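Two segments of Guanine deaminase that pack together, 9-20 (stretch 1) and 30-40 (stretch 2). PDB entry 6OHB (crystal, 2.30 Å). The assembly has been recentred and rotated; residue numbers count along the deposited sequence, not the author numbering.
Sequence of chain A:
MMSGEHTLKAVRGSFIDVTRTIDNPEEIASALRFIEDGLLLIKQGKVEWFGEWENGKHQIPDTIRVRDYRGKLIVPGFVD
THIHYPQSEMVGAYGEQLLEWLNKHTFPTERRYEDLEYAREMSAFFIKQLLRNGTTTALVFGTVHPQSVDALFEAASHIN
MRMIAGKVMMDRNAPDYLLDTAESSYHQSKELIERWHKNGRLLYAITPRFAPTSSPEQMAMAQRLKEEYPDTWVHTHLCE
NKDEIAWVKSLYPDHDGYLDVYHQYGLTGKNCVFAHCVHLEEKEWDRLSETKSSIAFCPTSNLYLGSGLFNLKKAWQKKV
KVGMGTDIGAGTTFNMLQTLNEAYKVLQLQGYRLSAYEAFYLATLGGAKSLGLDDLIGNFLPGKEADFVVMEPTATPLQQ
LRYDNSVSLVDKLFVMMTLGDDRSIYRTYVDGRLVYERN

Stretch 1, residues 9-20: KAVRGSFIDVTR
Stretch 2 (30-40) SALRFIEDGLL

How do the two backbones run? They lie antiparallel as a bent ladder: strand 14-18 opposes 32-35 at 174°, and strand 9-12 opposes 38-40 at 154°, each pair of axes approaching to 4.7 Å. Most strand residues lie near -120/130, but Asp17 is at -155/169, Gly38 at -118/166, and Ser14 (-93/136) and Leu32 (-91/119) have less negative phi. Val11 pairs with Leu40, Gly13 with Gly38, Phe15 with Ile35 and Asp17 with Arg33, each through two N-H to O bonds, for example Val11 N to Leu40 O and Leu40 N to Val11 O, both 2.9 Å, or Gly13 N to Gly38 O, 3.0 Å, and Gly38 N to Gly13 O, 2.8 Å. Between them, Arg12 faces Leu39, Ile16 faces Phe34 and Val18 faces Leu32 without such bonds. Thr19 N to Ala31 O, 2.7 Å, closes the ladder.

What happens at the corner? The register slips by one between Gly13 and Phe15, a beta bulge, as the chain turns at Gly13 and at Glu36-Asp37. Ser14 OG (chi1 -88°) donates a hydrogen bond to Glu36 O, 2.6 Å away. Gly13, at 159/-160, adopts angles that call for glycine. At Gly38, an ideal CB would sit 2.9 Å from Phe15 CD1, so the bare backbone makes room for the ring.

Which polar side chains pair? Asp17 (chi1 p) and Arg33 (t, t, p, chi4 -175°) form a two-pronged salt bridge: Arg33 NE to Asp17 OD1, 3.0 Å, and Arg33 NH2 to Asp17 OD2, 2.7 Å. Arg12, extended in t, t, t, bridges more loosely, with NE 3.3 Å from Asp37 OD1. Arg20 NH2 also donates a hydrogen bond to the neutral Ser30 OG, 2.9 Å.

Where do apolar groups meet? Phe15 (m, chi2 82°) brings CZ within 3.7 Å of Leu40 CB, on the face shared with Val11. On the other face, Ile16 and Val18 send their side chains to the same side as Leu32, whose two methyls each touch one of them in van der Waals contact: Ile16 (t, t) sets CD1 3.7 Å from Leu32 CD2, and Val18 (t) places CG2 3.8 Å from Leu32 CD1.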

# COMPACT_ATOMS: atom_id res chain seq x y z
N LYS A 9 26.26 -1.30 26.87
CA LYS A 9 25.89 -0.31 25.86
C LYS A 9 24.68 0.46 26.37
O LYS A 9 23.81 -0.11 27.02
CB LYS A 9 25.55 -0.94 24.50
CG LYS A 9 26.69 -1.66 23.82
CD LYS A 9 26.30 -2.12 22.42
CE LYS A 9 27.23 -3.22 21.92
NZ LYS A 9 26.99 -3.54 20.49
N ALA A 10 24.64 1.76 26.06
CA ALA A 10 23.57 2.65 26.51
C ALA A 10 22.87 3.27 25.31
O ALA A 10 23.53 3.86 24.44
CB ALA A 10 24.12 3.75 27.42
N VAL A 11 21.55 3.16 25.27
CA VAL A 11 20.73 3.68 24.18
C VAL A 11 19.66 4.58 24.79
O VAL A 11 18.87 4.13 25.62
CB VAL A 11 20.08 2.56 23.35
CG1 VAL A 11 19.11 3.15 22.35
CG2 VAL A 11 21.14 1.72 22.65
N ARG A 12 19.62 5.84 24.36
CA ARG A 12 18.68 6.81 24.90
C ARG A 12 17.64 7.19 23.85
O ARG A 12 17.95 7.29 22.66
CB ARG A 12 19.43 8.06 25.38
CG ARG A 12 18.54 9.05 26.09
CD ARG A 12 19.31 10.28 26.52
NE ARG A 12 18.43 11.20 27.21
CZ ARG A 12 18.84 12.33 27.78
NH1 ARG A 12 20.12 12.66 27.74
NH2 ARG A 12 17.96 13.12 28.40
N GLY A 13 16.41 7.42 24.29
CA GLY A 13 15.42 7.95 23.37
C GLY A 13 14.01 7.67 23.86
O GLY A 13 13.79 7.41 25.04
N SER A 14 13.07 7.73 22.93
CA SER A 14 11.67 7.43 23.21
C SER A 14 11.42 5.96 22.89
O SER A 14 11.90 5.46 21.87
CB SER A 14 10.76 8.32 22.37
OG SER A 14 10.49 9.53 23.04
N PHE A 15 10.70 5.26 23.76
CA PHE A 15 10.51 3.82 23.66
C PHE A 15 9.03 3.50 23.74
O PHE A 15 8.27 4.18 24.44
CB PHE A 15 11.23 3.05 24.78
CG PHE A 15 12.72 3.13 24.73
CD1 PHE A 15 13.40 4.22 25.25
CD2 PHE A 15 13.45 2.10 24.17
CE1 PHE A 15 14.78 4.29 25.19
CE2 PHE A 15 14.82 2.16 24.11
CZ PHE A 15 15.49 3.25 24.61
N ILE A 16 8.63 2.44 23.05
CA ILE A 16 7.27 1.91 23.21
C ILE A 16 7.31 0.40 23.09
O ILE A 16 7.95 -0.15 22.19
CB ILE A 16 6.29 2.55 22.21
CG1 ILE A 16 4.93 1.85 22.26
CG2 ILE A 16 6.87 2.53 20.81
CD1 ILE A 16 3.80 2.71 21.72
N ASP A 17 6.63 -0.29 24.01
CA ASP A 17 6.52 -1.75 23.94
C ASP A 17 5.26 -2.18 24.68
O ASP A 17 4.60 -1.38 25.35
CB ASP A 17 7.78 -2.45 24.49
CG ASP A 17 8.02 -2.20 25.99
OD1 ASP A 17 7.51 -1.20 26.55
OD2 ASP A 17 8.73 -3.02 26.61
N VAL A 18 4.89 -3.45 24.51
CA VAL A 18 3.78 -4.06 25.24
C VAL A 18 4.36 -4.98 26.29
O VAL A 18 5.12 -5.90 25.97
CB VAL A 18 2.84 -4.82 24.29
CG1 VAL A 18 1.67 -5.41 25.07
CG2 VAL A 18 2.35 -3.92 23.16
N THR A 19 4.01 -4.76 27.56
CA THR A 19 4.74 -5.39 28.66
C THR A 19 4.29 -6.81 28.97
O THR A 19 4.96 -7.48 29.77
CB THR A 19 4.66 -4.53 29.92
OG1 THR A 19 3.29 -4.37 30.32
CG2 THR A 19 5.28 -3.17 29.67
N ARG A 20 3.21 -7.30 28.36
CA ARG A 20 2.78 -8.67 28.61
C ARG A 20 1.82 -9.09 27.51
O ARG A 20 1.22 -8.25 26.84
CB ARG A 20 2.12 -8.82 29.98
CG ARG A 20 0.75 -8.17 30.05
CD ARG A 20 0.13 -8.23 31.43
NE ARG A 20 -1.27 -7.82 31.36
CZ ARG A 20 -1.68 -6.56 31.45
NH1 ARG A 20 -0.79 -5.58 31.60
NH2 ARG A 20 -2.97 -6.27 31.37
N SER A 30 -3.88 -1.40 28.34
CA SER A 30 -3.45 -1.55 29.72
C SER A 30 -2.01 -2.02 29.84
O SER A 30 -1.37 -1.76 30.87
CB SER A 30 -4.37 -2.53 30.45
OG SER A 30 -4.02 -3.87 30.15
N ALA A 31 -1.48 -2.71 28.83
CA ALA A 31 -0.13 -3.26 28.87
C ALA A 31 0.85 -2.48 28.01
O ALA A 31 2.00 -2.91 27.85
CB ALA A 31 -0.16 -4.73 28.42
N LEU A 32 0.43 -1.36 27.44
CA LEU A 32 1.28 -0.60 26.53
C LEU A 32 2.07 0.43 27.33
O LEU A 32 1.49 1.32 27.97
CB LEU A 32 0.47 0.09 25.44
CG LEU A 32 1.38 0.66 24.35
CD1 LEU A 32 1.39 -0.26 23.15
CD2 LEU A 32 0.95 2.06 23.96
N ARG A 33 3.39 0.31 27.30
CA ARG A 33 4.29 1.22 27.98
C ARG A 33 4.95 2.12 26.95
O ARG A 33 5.57 1.64 25.99
CB ARG A 33 5.34 0.45 28.77
CG ARG A 33 6.37 1.33 29.44
CD ARG A 33 7.35 0.51 30.25
NE ARG A 33 7.87 -0.62 29.49
CZ ARG A 33 8.67 -1.55 29.99
NH1 ARG A 33 9.05 -1.49 31.26
NH2 ARG A 33 9.09 -2.55 29.22
N PHE A 34 4.82 3.43 27.17
CA PHE A 34 5.50 4.45 26.38
C PHE A 34 6.35 5.29 27.32
O PHE A 34 5.83 5.93 28.23
CB PHE A 34 4.48 5.33 25.65
CG PHE A 34 5.09 6.51 24.94
CD1 PHE A 34 5.92 6.33 23.85
CD2 PHE A 34 4.83 7.80 25.38
CE1 PHE A 34 6.48 7.42 23.20
CE2 PHE A 34 5.39 8.90 24.74
CZ PHE A 34 6.22 8.70 23.65
N ILE A 35 7.67 5.27 27.10
CA ILE A 35 8.61 6.06 27.88
C ILE A 35 9.20 7.13 26.97
O ILE A 35 9.92 6.81 26.02
CB ILE A 35 9.73 5.19 28.48
CG1 ILE A 35 9.15 4.03 29.29
CG2 ILE A 35 10.67 6.04 29.32
CD1 ILE A 35 8.61 4.42 30.65
N GLU A 36 8.91 8.39 27.27
CA GLU A 36 9.30 9.45 26.34
C GLU A 36 10.78 9.80 26.46
O GLU A 36 11.44 10.07 25.45
CB GLU A 36 8.42 10.69 26.57
CG GLU A 36 8.64 11.78 25.54
CD GLU A 36 9.42 12.94 26.11
OE1 GLU A 36 10.16 13.59 25.34
OE2 GLU A 36 9.29 13.20 27.32
N ASP A 37 11.33 9.80 27.67
CA ASP A 37 12.75 10.05 27.89
C ASP A 37 13.32 8.83 28.61
O ASP A 37 13.43 8.79 29.84
CB ASP A 37 12.97 11.34 28.68
CG ASP A 37 14.43 11.75 28.75
OD1 ASP A 37 15.23 11.27 27.92
OD2 ASP A 37 14.78 12.55 29.65
N GLY A 38 13.68 7.82 27.83
CA GLY A 38 14.07 6.53 28.36
C GLY A 38 15.48 6.08 28.05
O GLY A 38 16.16 6.63 27.17
N LEU A 39 15.92 5.06 28.78
CA LEU A 39 17.26 4.51 28.72
C LEU A 39 17.17 2.99 28.66
O LEU A 39 16.45 2.37 29.45
CB LEU A 39 18.09 4.93 29.93
CG LEU A 39 19.40 4.15 30.11
CD1 LEU A 39 20.33 4.45 28.95
CD2 LEU A 39 20.04 4.50 31.44
N LEU A 40 17.92 2.42 27.72
CA LEU A 40 18.03 0.98 27.51
C LEU A 40 19.50 0.61 27.65
O LEU A 40 20.34 1.08 26.87
CB LEU A 40 17.51 0.58 26.13
CG LEU A 40 17.83 -0.85 25.71
CD1 LEU A 40 17.03 -1.85 26.54
CD2 LEU A 40 17.56 -1.06 24.22